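Side-chain contacts in ofchtiv-allosamidin (Ostrinia furnacalis, PDB 6JMB), which probably hydrolyses chitin as a group IV insect chitinase of glycosyl hydrolase family 18, here holding the inhibitor allosamidin: residues G21-D26 / D350-L355; Y127-R130 / G136-D139; V165-E170 / N227-Y232; N287-I292 / S297-Q302. All coordinates share one frame; numbering follows the deposited sequence.

Contact 1: residues G21-D26 / D350-L355; sequences GKFDVD and DDFHGL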
loop_
_atom_site.group_PDB
_atom_site.type_symbol
_atom_site.label_atom_id
_atom_site.label_comp_id
_atom_site.label_asym_id
_atom_site.label_seq_id
_atom_site.Cartn_x
_atom_site.Cartn_y
_atom_site.Cartn_z
ATOM N N GLY A 21 3.453 -11.481 16.795
ATOM C CA GLY A 21 3.619 -10.583 15.667
ATOM C C GLY A 21 4.288 -11.225 14.469
ATOM O O GLY A 21 4.226 -10.689 13.359
ATOM N N LYS A 22 4.940 -12.366 14.681
ATOM C CA LYS A 22 5.655 -13.041 13.604
ATOM C C LYS A 22 4.680 -13.464 12.515
ATOM O O LYS A 22 3.650 -14.081 12.793
ATOM C CB LYS A 22 6.367 -14.272 14.161
ATOM C CG LYS A 22 7.247 -14.993 13.152
ATOM C CD LYS A 22 8.009 -16.132 13.823
ATOM C CE LYS A 22 8.626 -17.081 12.809
ATOM N NZ LYS A 22 9.632 -16.415 11.941
ATOM N N PHE A 23 5.000 -13.128 11.267
ATOM C CA PHE A 23 4.121 -13.452 10.148
ATOM C C PHE A 23 4.997 -13.948 9.010
ATOM O O PHE A 23 5.759 -13.172 8.425
ATOM C CB PHE A 23 3.291 -12.235 9.726
ATOM C CG PHE A 23 2.197 -12.546 8.734
ATOM C CD1 PHE A 23 2.494 -12.776 7.400
ATOM C CD2 PHE A 23 0.872 -12.576 9.133
ATOM C CE1 PHE A 23 1.490 -13.049 6.485
ATOM C CE2 PHE A 23 -0.136 -12.844 8.226
ATOM C CZ PHE A 23 0.174 -13.081 6.900
ATOM N N ASP A 24 4.889 -15.238 8.712
ATOM C CA ASP A 24 5.671 -15.920 7.693
ATOM C C ASP A 24 4.797 -16.188 6.475
ATOM O O ASP A 24 3.580 -15.967 6.488
ATOM C CB ASP A 24 6.183 -17.264 8.229
ATOM C CG ASP A 24 6.993 -17.131 9.502
ATOM O OD1 ASP A 24 7.690 -16.115 9.670
ATOM O OD2 ASP A 24 6.936 -18.060 10.338
ATOM N N VAL A 25 5.426 -16.712 5.419
ATOM C CA VAL A 25 4.668 -17.088 4.225
ATOM C C VAL A 25 3.515 -18.016 4.583
ATOM O O VAL A 25 2.402 -17.873 4.062
ATOM C CB VAL A 25 5.587 -17.702 3.151
ATOM C CG1 VAL A 25 4.755 -18.357 2.044
ATOM C CG2 VAL A 25 6.497 -16.635 2.558
ATOM N N ASP A 26 3.748 -18.970 5.483
ATOM C CA ASP A 26 2.691 -19.928 5.781
ATOM C C ASP A 26 1.584 -19.364 6.666
ATOM O O ASP A 26 0.646 -20.100 6.995
ATOM C CB ASP A 26 3.248 -21.254 6.313
ATOM C CG ASP A 26 3.894 -21.134 7.679
ATOM O OD1 ASP A 26 3.878 -20.045 8.288
ATOM O OD2 ASP A 26 4.430 -22.161 8.151
ATOM N N ASP A 350 -3.105 -7.369 9.447
ATOM C CA ASP A 350 -4.462 -7.738 9.805
ATOM C C ASP A 350 -4.402 -8.480 11.139
ATOM O O ASP A 350 -3.334 -8.906 11.593
ATOM C CB ASP A 350 -5.071 -8.634 8.716
ATOM C CG ASP A 350 -6.604 -8.571 8.662
ATOM O OD1 ASP A 350 -7.258 -8.056 9.598
ATOM O OD2 ASP A 350 -7.167 -9.056 7.656
ATOM N N ASP A 351 -5.559 -8.635 11.781
ATOM C CA ASP A 351 -5.636 -9.473 12.980
ATOM C C ASP A 351 -5.643 -10.936 12.527
ATOM O O ASP A 351 -6.655 -11.640 12.559
ATOM C CB ASP A 351 -6.847 -9.106 13.828
ATOM C CG ASP A 351 -6.911 -9.880 15.130
ATOM O OD1 ASP A 351 -5.862 -10.347 15.622
ATOM O OD2 ASP A 351 -8.032 -10.019 15.663
ATOM N N PHE A 352 -4.467 -11.381 12.076
ATOM C CA PHE A 352 -4.368 -12.687 11.433
ATOM C C PHE A 352 -4.599 -13.836 12.405
ATOM O O PHE A 352 -5.058 -14.906 11.986
ATOM C CB PHE A 352 -3.070 -12.830 10.623
ATOM C CG PHE A 352 -1.795 -12.720 11.426
ATOM C CD1 PHE A 352 -1.291 -11.482 11.797
ATOM C CD2 PHE A 352 -1.063 -13.854 11.745
ATOM C CE1 PHE A 352 -0.092 -11.378 12.508
ATOM C CE2 PHE A 352 0.131 -13.757 12.454
ATOM C CZ PHE A 352 0.613 -12.520 12.837
ATOM N N HIS A 353 -4.338 -13.627 13.693
ATOM C CA HIS A 353 -4.601 -14.634 14.713
ATOM C C HIS A 353 -6.002 -14.527 15.307
ATOM O O HIS A 353 -6.362 -15.350 16.160
ATOM C CB HIS A 353 -3.586 -14.518 15.857
ATOM C CG HIS A 353 -2.186 -14.912 15.493
ATOM N ND1 HIS A 353 -1.890 -16.032 14.742
ATOM C CD2 HIS A 353 -0.996 -14.347 15.811
ATOM C CE1 HIS A 353 -0.579 -16.133 14.607
ATOM N NE2 HIS A 353 -0.013 -15.122 15.246
ATOM N N GLY A 354 -6.790 -13.530 14.910
ATOM C CA GLY A 354 -8.136 -13.386 15.435
ATOM C C GLY A 354 -8.199 -13.067 16.911
ATOM O O GLY A 354 -9.178 -13.424 17.577
ATOM N N LEU A 355 -7.188 -12.376 17.439
ATOM C CA LEU A 355 -7.135 -12.081 18.866
ATOM C C LEU A 355 -8.140 -11.020 19.287
ATOM O O LEU A 355 -8.406 -10.884 20.487
ATOM C CB LEU A 355 -5.729 -11.634 19.255
ATOM C CG LEU A 355 -4.609 -12.616 18.926
ATOM C CD1 LEU A 355 -3.263 -12.066 19.374
ATOM C CD2 LEU A 355 -4.889 -13.969 19.571
HETATM O O HOH W 1 2.764 -15.104 15.097
#

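Contact 2: residues Y127-R130 / G136-D139; sequences YPNR and GEDD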
loop_
_atom_site.group_PDB
_atom_site.type_symbol
_atom_site.label_atom_id
_atom_site.label_comp_id
_atom_site.label_asym_id
_atom_site.label_seq_id
_atom_site.Cartn_x
_atom_site.Cartn_y
_atom_site.Cartn_z
ATOM N N TYR A 127 9.888 8.247 -5.605
ATOM C CA TYR A 127 8.922 8.350 -6.697
ATOM C C TYR A 127 9.647 9.059 -7.829
ATOM O O TYR A 127 10.610 9.792 -7.584
ATOM C CB TYR A 127 7.762 9.272 -6.316
ATOM C CG TYR A 127 6.973 8.841 -5.120
ATOM C CD1 TYR A 127 5.899 7.973 -5.260
ATOM C CD2 TYR A 127 7.290 9.304 -3.848
ATOM C CE1 TYR A 127 5.166 7.565 -4.171
ATOM C CE2 TYR A 127 6.554 8.894 -2.749
ATOM C CZ TYR A 127 5.498 8.030 -2.929
ATOM O OH TYR A 127 4.750 7.621 -1.855
ATOM N N PRO A 128 9.171 8.901 -9.059
ATOM C CA PRO A 128 9.721 9.706 -10.156
ATOM C C PRO A 128 9.666 11.187 -9.815
ATOM O O PRO A 128 8.656 11.692 -9.309
ATOM C CB PRO A 128 8.805 9.363 -11.335
ATOM C CG PRO A 128 8.294 7.983 -11.013
ATOM C CD PRO A 128 8.129 7.967 -9.518
ATOM N N ASN A 129 10.785 11.877 -10.052
ATOM C CA ASN A 129 10.853 13.333 -9.906
ATOM C C ASN A 129 10.606 13.790 -8.468
ATOM O O ASN A 129 10.174 14.921 -8.224
ATOM C CB ASN A 129 9.918 14.033 -10.901
ATOM C CG ASN A 129 10.091 15.538 -10.924
ATOM O OD1 ASN A 129 11.200 16.055 -10.794
ATOM N ND2 ASN A 129 8.977 16.250 -11.073
ATOM N N ARG A 130 10.880 12.931 -7.489
ATOM C CA ARG A 130 10.741 13.313 -6.092
ATOM C C ARG A 130 11.877 12.719 -5.275
ATOM O O ARG A 130 12.641 11.874 -5.748
ATOM C CB ARG A 130 9.386 12.885 -5.518
ATOM C CG ARG A 130 8.205 13.539 -6.214
ATOM C CD ARG A 130 6.881 13.088 -5.654
ATOM N NE ARG A 130 6.742 13.447 -4.252
ATOM C CZ ARG A 130 5.805 12.946 -3.456
ATOM N NH1 ARG A 130 4.930 12.072 -3.929
ATOM N NH2 ARG A 130 5.746 13.319 -2.185
ATOM N N GLY A 136 15.201 14.478 -12.147
ATOM C CA GLY A 136 14.103 15.418 -11.998
ATOM C C GLY A 136 12.936 15.091 -12.909
ATOM O O GLY A 136 12.481 13.945 -12.994
ATOM N N GLU A 137 12.443 16.115 -13.610
ATOM C CA GLU A 137 11.225 15.968 -14.400
ATOM C C GLU A 137 11.370 14.956 -15.526
ATOM O O GLU A 137 10.357 14.422 -16.002
ATOM C CB GLU A 137 10.790 17.318 -14.973
ATOM C CG GLU A 137 9.682 17.984 -14.180
ATOM C CD GLU A 137 9.154 19.235 -14.853
ATOM O OE1 GLU A 137 9.200 19.311 -16.101
ATOM O OE2 GLU A 137 8.693 20.144 -14.129
ATOM N N ASP A 138 12.597 14.666 -15.961
ATOM C CA ASP A 138 12.776 13.652 -16.990
ATOM C C ASP A 138 12.272 12.292 -16.523
ATOM O O ASP A 138 11.875 11.466 -17.351
ATOM C CB ASP A 138 14.243 13.564 -17.409
ATOM C CG ASP A 138 14.407 12.996 -18.807
ATOM O OD1 ASP A 138 13.706 13.466 -19.730
ATOM O OD2 ASP A 138 15.236 12.081 -18.984
ATOM N N ASP A 139 12.271 12.056 -15.203
ATOM C CA ASP A 139 11.780 10.789 -14.661
ATOM C C ASP A 139 10.354 10.494 -15.109
ATOM O O ASP A 139 9.976 9.324 -15.228
ATOM C CB ASP A 139 11.749 10.841 -13.133
ATOM C CG ASP A 139 13.125 10.815 -12.483
ATOM O OD1 ASP A 139 14.165 10.740 -13.173
ATOM O OD2 ASP A 139 13.139 10.877 -11.237
#

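Contact 3: residues V165-E170 / N227-Y232; sequences VSAVEE and NNAVQY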
loop_
_atom_site.group_PDB
_atom_site.type_symbol
_atom_site.label_atom_id
_atom_site.label_comp_id
_atom_site.label_asym_id
_atom_site.label_seq_id
_atom_site.Cartn_x
_atom_site.Cartn_y
_atom_site.Cartn_z
ATOM N N VAL A 165 1.272 3.623 -7.063
ATOM C CA VAL A 165 1.458 5.046 -7.330
ATOM C C VAL A 165 0.971 5.895 -6.166
ATOM O O VAL A 165 0.082 5.500 -5.405
ATOM C CB VAL A 165 0.744 5.491 -8.623
ATOM C CG1 VAL A 165 1.311 4.750 -9.836
ATOM C CG2 VAL A 165 -0.757 5.269 -8.498
ATOM N N SER A 166 1.550 7.088 -6.049
ATOM C CA SER A 166 1.042 8.071 -5.102
ATOM C C SER A 166 -0.366 8.509 -5.495
ATOM O O SER A 166 -0.765 8.443 -6.664
ATOM C CB SER A 166 1.971 9.281 -5.035
ATOM O OG SER A 166 2.093 9.882 -6.314
ATOM N N ALA A 167 -1.133 8.948 -4.498
ATOM C CA ALA A 167 -2.584 9.021 -4.632
ATOM C C ALA A 167 -3.105 10.395 -5.043
ATOM O O ALA A 167 -3.774 10.523 -6.073
ATOM C CB ALA A 167 -3.257 8.561 -3.336
ATOM N N VAL A 168 -2.847 11.420 -4.244
ATOM C CA VAL A 168 -3.528 12.695 -4.448
ATOM C C VAL A 168 -2.931 13.429 -5.638
ATOM O O VAL A 168 -1.767 13.237 -6.001
ATOM C CB VAL A 168 -3.522 13.569 -3.177
ATOM C CG1 VAL A 168 -4.182 12.840 -2.007
ATOM C CG2 VAL A 168 -2.118 14.024 -2.822
ATOM N N GLU A 169 -3.748 14.300 -6.232
ATOM C CA GLU A 169 -3.342 15.052 -7.414
ATOM C C GLU A 169 -1.998 15.756 -7.236
ATOM O O GLU A 169 -1.137 15.699 -8.120
ATOM C CB GLU A 169 -4.434 16.047 -7.799
ATOM C CG GLU A 169 -4.090 16.824 -9.047
ATOM C CD GLU A 169 -5.252 17.669 -9.533
ATOM O OE1 GLU A 169 -6.331 17.615 -8.905
ATOM O OE2 GLU A 169 -5.082 18.381 -10.546
ATOM N N GLU A 170 -1.799 16.454 -6.119
ATOM C CA GLU A 170 -0.577 17.257 -6.008
ATOM C C GLU A 170 0.668 16.387 -5.986
ATOM O O GLU A 170 1.755 16.832 -6.381
ATOM C CB GLU A 170 -0.632 18.173 -4.788
ATOM C CG GLU A 170 -1.909 18.893 -4.743
ATOM C CD GLU A 170 -2.875 18.126 -3.870
ATOM O OE1 GLU A 170 -3.030 16.915 -4.118
ATOM O OE2 GLU A 170 -3.587 18.744 -3.114
ATOM N N ASN A 227 -11.395 9.963 -1.726
ATOM C CA ASN A 227 -12.288 10.361 -2.809
ATOM C C ASN A 227 -11.591 11.300 -3.792
ATOM O O ASN A 227 -11.690 11.122 -5.014
ATOM C CB ASN A 227 -13.553 11.000 -2.232
ATOM C CG ASN A 227 -14.460 11.572 -3.298
ATOM O OD1 ASN A 227 -14.963 10.857 -4.167
ATOM N ND2 ASN A 227 -14.695 12.875 -3.219
ATOM N N ASN A 228 -10.864 12.298 -3.281
ATOM C CA ASN A 228 -10.181 13.219 -4.185
ATOM C C ASN A 228 -9.146 12.492 -5.033
ATOM O O ASN A 228 -9.017 12.761 -6.233
ATOM C CB ASN A 228 -9.533 14.360 -3.403
ATOM C CG ASN A 228 -10.532 15.414 -2.969
ATOM O OD1 ASN A 228 -11.623 15.531 -3.532
ATOM N ND2 ASN A 228 -10.162 16.184 -1.962
ATOM N N ALA A 229 -8.425 11.540 -4.435
ATOM C CA ALA A 229 -7.394 10.816 -5.169
ATOM C C ALA A 229 -8.002 9.923 -6.239
ATOM O O ALA A 229 -7.541 9.911 -7.386
ATOM C CB ALA A 229 -6.548 9.987 -4.202
ATOM N N VAL A 230 -9.032 9.153 -5.881
ATOM C CA VAL A 230 -9.667 8.267 -6.854
ATOM C C VAL A 230 -10.246 9.072 -8.007
ATOM O O VAL A 230 -10.058 8.733 -9.182
ATOM C CB VAL A 230 -10.732 7.388 -6.174
ATOM C CG1 VAL A 230 -11.596 6.695 -7.232
ATOM C CG2 VAL A 230 -10.058 6.355 -5.271
ATOM N N GLN A 231 -10.948 10.162 -7.687
ATOM C CA GLN A 231 -11.538 10.966 -8.747
ATOM C C GLN A 231 -10.468 11.626 -9.606
ATOM O O GLN A 231 -10.670 11.778 -10.817
ATOM C CB GLN A 231 -12.525 11.982 -8.170
ATOM C CG GLN A 231 -13.715 11.343 -7.448
ATOM C CD GLN A 231 -14.451 10.335 -8.308
ATOM O OE1 GLN A 231 -14.798 10.619 -9.455
ATOM N NE2 GLN A 231 -14.687 9.143 -7.761
ATOM N N TYR A 232 -9.321 11.994 -9.021
ATOM C CA TYR A 232 -8.230 12.510 -9.846
ATOM C C TYR A 232 -7.770 11.465 -10.861
ATOM O O TYR A 232 -7.670 11.748 -12.062
ATOM C CB TYR A 232 -7.034 12.987 -9.009
ATOM C CG TYR A 232 -5.879 13.240 -9.951
ATOM C CD1 TYR A 232 -5.895 14.337 -10.800
ATOM C CD2 TYR A 232 -4.829 12.334 -10.070
ATOM C CE1 TYR A 232 -4.886 14.551 -11.714
ATOM C CE2 TYR A 232 -3.809 12.541 -10.985
ATOM C CZ TYR A 232 -3.851 13.651 -11.803
ATOM O OH TYR A 232 -2.847 13.856 -12.720
#

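Contact 4: residues N287-I292 / S297-Q302; sequences NEFCYI and SSWTVQ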
loop_
_atom_site.group_PDB
_atom_site.type_symbol
_atom_site.label_atom_id
_atom_site.label_comp_id
_atom_site.label_asym_id
_atom_site.label_seq_id
_atom_site.Cartn_x
_atom_site.Cartn_y
_atom_site.Cartn_z
ATOM N N ASN A 287 -3.491 -5.276 13.858
ATOM C CA ASN A 287 -3.405 -6.359 14.835
ATOM C C ASN A 287 -2.958 -5.831 16.189
ATOM O O ASN A 287 -3.525 -6.194 17.229
ATOM C CB ASN A 287 -2.470 -7.473 14.343
ATOM C CG ASN A 287 -1.026 -7.014 14.152
ATOM O OD1 ASN A 287 -0.757 -5.924 13.639
ATOM N ND2 ASN A 287 -0.082 -7.871 14.547
ATOM N N GLU A 288 -1.972 -4.939 16.190
ATOM C CA GLU A 288 -1.455 -4.398 17.439
ATOM C C GLU A 288 -2.453 -3.451 18.078
ATOM O O GLU A 288 -2.662 -3.491 19.294
ATOM C CB GLU A 288 -0.138 -3.676 17.170
ATOM C CG GLU A 288 0.963 -4.590 16.670
ATOM C CD GLU A 288 2.188 -3.835 16.222
ATOM O OE1 GLU A 288 2.056 -2.891 15.412
ATOM O OE2 GLU A 288 3.295 -4.186 16.684
ATOM N N PHE A 289 -3.091 -2.596 17.281
ATOM C CA PHE A 289 -3.923 -1.566 17.885
ATOM C C PHE A 289 -5.284 -2.092 18.316
ATOM O O PHE A 289 -5.811 -1.664 19.352
ATOM C CB PHE A 289 -4.064 -0.334 16.993
ATOM C CG PHE A 289 -4.517 0.874 17.758
ATOM C CD1 PHE A 289 -3.757 1.333 18.825
ATOM C CD2 PHE A 289 -5.708 1.514 17.455
ATOM C CE1 PHE A 289 -4.165 2.425 19.574
ATOM C CE2 PHE A 289 -6.127 2.622 18.194
ATOM C CZ PHE A 289 -5.347 3.074 19.258
ATOM N N CYS A 290 -5.877 -3.013 17.552
ATOM C CA CYS A 290 -7.126 -3.602 18.014
ATOM C C CYS A 290 -6.926 -4.313 19.344
ATOM O O CYS A 290 -7.793 -4.258 20.224
ATOM C CB CYS A 290 -7.736 -4.517 16.944
ATOM S SG CYS A 290 -6.985 -6.156 16.658
ATOM N N TYR A 291 -5.772 -4.952 19.526
ATOM C CA TYR A 291 -5.494 -5.612 20.793
ATOM C C TYR A 291 -5.329 -4.594 21.914
ATOM O O TYR A 291 -5.879 -4.773 23.008
ATOM C CB TYR A 291 -4.249 -6.482 20.659
ATOM C CG TYR A 291 -3.966 -7.301 21.890
ATOM C CD1 TYR A 291 -4.704 -8.442 22.173
ATOM C CD2 TYR A 291 -2.967 -6.925 22.774
ATOM C CE1 TYR A 291 -4.445 -9.192 23.310
ATOM C CE2 TYR A 291 -2.702 -7.663 23.909
ATOM C CZ TYR A 291 -3.442 -8.792 24.170
ATOM O OH TYR A 291 -3.176 -9.529 25.301
ATOM N N ILE A 292 -4.580 -3.521 21.654
ATOM C CA ILE A 292 -4.415 -2.446 22.633
ATOM C C ILE A 292 -5.773 -1.901 23.073
ATOM O O ILE A 292 -6.038 -1.736 24.274
ATOM C CB ILE A 292 -3.493 -1.351 22.060
ATOM C CG1 ILE A 292 -2.030 -1.801 22.162
ATOM C CG2 ILE A 292 -3.711 -0.022 22.774
ATOM C CD1 ILE A 292 -1.066 -1.013 21.292
ATOM N N SER A 297 -9.267 -0.186 28.568
ATOM C CA SER A 297 -10.574 0.457 28.442
ATOM C C SER A 297 -10.526 1.982 28.480
ATOM O O SER A 297 -11.525 2.617 28.130
ATOM C CB SER A 297 -11.537 -0.054 29.520
ATOM O OG SER A 297 -11.105 0.333 30.813
ATOM N N SER A 298 -9.401 2.582 28.884
ATOM C CA SER A 298 -9.347 4.033 29.038
ATOM C C SER A 298 -9.296 4.780 27.710
ATOM O O SER A 298 -9.563 5.984 27.689
ATOM C CB SER A 298 -8.164 4.445 29.915
ATOM O OG SER A 298 -8.309 3.941 31.228
ATOM N N TRP A 299 -8.946 4.106 26.615
ATOM C CA TRP A 299 -8.963 4.754 25.311
ATOM C C TRP A 299 -10.372 5.220 24.973
ATOM O O TRP A 299 -11.358 4.557 25.305
ATOM C CB TRP A 299 -8.506 3.771 24.225
ATOM C CG TRP A 299 -7.038 3.475 24.233
ATOM C CD1 TRP A 299 -6.405 2.491 24.935
ATOM C CD2 TRP A 299 -6.022 4.154 23.482
ATOM N NE1 TRP A 299 -5.054 2.517 24.673
ATOM C CE2 TRP A 299 -4.794 3.533 23.788
ATOM C CE3 TRP A 299 -6.030 5.233 22.592
ATOM C CZ2 TRP A 299 -3.590 3.945 23.228
ATOM C CZ3 TRP A 299 -4.827 5.636 22.030
ATOM C CH2 TRP A 299 -3.625 4.998 22.355
ATOM N N THR A 300 -10.468 6.365 24.311
ATOM C CA THR A 300 -11.719 6.838 23.738
ATOM C C THR A 300 -11.631 6.635 22.237
ATOM O O THR A 300 -10.698 7.137 21.598
ATOM C CB THR A 300 -11.938 8.319 24.042
ATOM O OG1 THR A 300 -12.003 8.511 25.460
ATOM C CG2 THR A 300 -13.239 8.800 23.413
ATOM N N VAL A 301 -12.581 5.891 21.679
ATOM C CA VAL A 301 -12.672 5.677 20.240
ATOM C C VAL A 301 -13.850 6.485 19.724
ATOM O O VAL A 301 -14.959 6.396 20.266
ATOM C CB VAL A 301 -12.831 4.189 19.890
ATOM C CG1 VAL A 301 -12.911 4.011 18.374
ATOM C CG2 VAL A 301 -11.675 3.389 20.467
ATOM N N GLN A 302 -13.608 7.286 18.693
ATOM C CA GLN A 302 -14.655 8.082 18.077
ATOM C C GLN A 302 -14.643 7.859 16.573
ATOM O O GLN A 302 -13.641 7.446 15.987
ATOM C CB GLN A 302 -14.506 9.577 18.414
ATOM C CG GLN A 302 -14.940 9.915 19.848
ATOM C CD GLN A 302 -14.673 11.355 20.233
ATOM O OE1 GLN A 302 -13.845 12.037 19.623
ATOM N NE2 GLN A 302 -15.368 11.825 21.260
#

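Contact 1: residues G21-D26 / D350-L355
Phe23 and Phe352 meet in a T-shaped stack. The edge of Phe23 points at the face of Phe352, with the planes at 79° and the centroids 4.7 Å apart. Phe23 CD2 stands over the centre of the Phe352 ring, 3.5 Å from Phe352 CD2. Phe23 CE2 is almost as close, at 3.6 Å from Phe352 CG. Phe352 CB in turn lies at the edge of the Phe23 ring, in its plane. The two phenylalanines run antiparallel past one another.

The far end of Phe352 reaches the backbone, where its CZ packs 3.4 Å from Lys22 O. The carbonyl's hydrogen bond comes from a water, 2.7 Å from Lys22 O. The same water is hydrogen-bonded to His353 NE2 at 2.8 Å, in the plane of the imidazole, and so bridges the two segments. Phe352 CG sits between its own backbone N and carbonyl carbon (chi1 61°), and the ring is directed at 21-26. Phe352 CE2 lies over one face of the His353 ring.

Outside the pair, Phe23 also meets the ring of Tyr10, and Asn287 packs on Phe352. A type I turn from Asp351 to Gly354 carries Phe352 and His353. Leu355 N, just after the turn, donates a hydrogen bond to Asp351 OD1 at 3.0 Å. Asp350 is held by the backbone N atoms of Leu363 and Leu364. The contact joins the loops that follow strands 5-11 and 341-345, which are paired neighbours, as expected where a TIM barrel of family 18 closes between its first and last strands.

Contact 2: residues Y127-R130 / G136-D139
The loop after strand 120-124 of the TIM barrel makes a type II beta turn from Tyr127 to Arg130, and here it meets the start of helix 138-154. Pro128 and Asn129 hold the central positions of the turn and make the contact. The turn follows closely on Asp124 and Glu126, which line the allosamizoline pocket.

Asn129 N donates to Asp139 OD2 at 2.8 Å, with a nearly straight N-H...O angle of 163°. The bond arrives on the anti side of the carboxylate oxygen, 17° out of its plane. Asp139 OD2 has a second partner in Thr133 OG1, and Ser93 OG binds OD1, so the carboxylate is fixed at both oxygens. Beside this bond, Pro128 CB packs on Asp139 CB at 3.8 Å.

The Asn129 side chain runs along Gly136 and Glu137. Its OD1 comes to 2.9 Å from Gly136 C, a tight approach to a peptide carbon. Glu137 N is 3.1 Å from Asn129 OD1, but the angle is too poor for a hydrogen bond. With CG anti to the backbone N (chi1 -172°), the Asn129 amide extends along the Gly136-Glu137 peptide, and ND2 donates to Gln174 O. The Asn129 and Glu137 side chains run alongside in the same direction, with their amide and carboxylate planes almost perpendicular. Glu137 CG touches Asn129 ND2 at 3.6 Å.

Contact 3: residues V165-E170 / N227-Y232
Ala167 is the first residue of 165-170 to reach helix 226-235. Its CB lies 3.7 Å from Ala229 CB. The same methyl of Ala229 is 3.4 Å from Ala167 O. That carbonyl oxygen is not left without a polar partner, since Trp233 NE1 donates to it. The small side chains let the backbones come close, and the CA atoms of Val168 and Ala229 are 4.4 Å apart.

Val168 follows at the N-cap position of helix 169-175. Its CB points away from the other segment, and the contact is slight, with CG1 4.3 Å from Ala229 CB. In the TIM barrel, this is where the loop after strand 160-165 packs on the helix that comes after the next strand, 187-190. Ala167 also touches Val190 of that strand.

Glu169 opens the first turn of helix 169-175 and carries the main side-chain contact. Its CG lies over one face of the Tyr232 ring in a CH-pi contact, 3.9 Å from the centroid and 30° off the ring normal. Both side chains have CG anti to the backbone N, and they cross at about a right angle. The Glu169 chain is extended (chi2 172°), which carries the carboxylate on past the ring, with its plane only 19° from that of the aromatic group. Glu169 CD is 3.6 Å from Tyr232 CD1. The Tyr232 side chain also touches Ala172 and Val173 of helix 169-175.

Contact 4: residues N287-I292 / S297-Q302
Beside Phe289, which packs on Trp299, the carboxylate oxygen Glu288 OE1 is gripped by Thr278 OG1 and Gly285 N. Tyr277 N takes the other oxygen, Glu288 OE2. These bonds tie this part of helix 286-295 to the chain just before it. The contact with 297-302 is itself apolar, and Trp299 carries it.

Phe289 and Trp299 form an edge-to-face pair. The edge of Phe289 points at the face of the six-membered ring of Trp299, with the planes at 89° and the centroids 5.1 Å apart. The side chains come from opposite directions. Phe289 CZ is 3.8 Å from Trp299 CZ3 and lies toward the rim of the indole. Phe289 CE1 is equally close to Trp299 CH2, at 3.8 Å. Phe289 CG is anti to the backbone N (chi1 -161°), and this extends the ring outward until CE1 and CZ reach the indole.

One helical turn on, Ile292 meets the pyrrole side of the same indole. Its branch methyl CG2 is 3.4 Å from Trp299 NE1 and 3.9 Å from Trp299 CE2.

The contact probably belongs to the alpha+beta insertion domain of family 18 chitinases. Phe321 makes a further edge-to-face pair with Phe289. Trp299 comes just before strand 300-304 and packs on Leu314 of strand 309-314, on Val319 of strand 317-320 and on Leu293 of helix 286-295.

Overall arrangement
The contacts fall into two touching pairs. Contacts 1 and 4 have centres about 18 Å apart and meet where Asp350 O lies 3.2 Å from Asn287 CB. The Cys290-Cys356 disulfide ties helix 286-295 to the chain just after 350-355. Contacts 2 and 3 are also about 18 Å apart between centres, and Tyr127 CE1 packs 3.7 Å from Ser166 CB. Contacts 1 and 2 lie on opposite sides of the chain's centre, their own centres about 37 Å apart. The bound inhibitor lies between the pairs. Ala167 is about 10 Å and Pro128 about 12 Å from allosamizoline, side chain to ligand. Phe23 and Phe289 are each about 12 Å from an N-acetylallosamine sugar of the inhibitor.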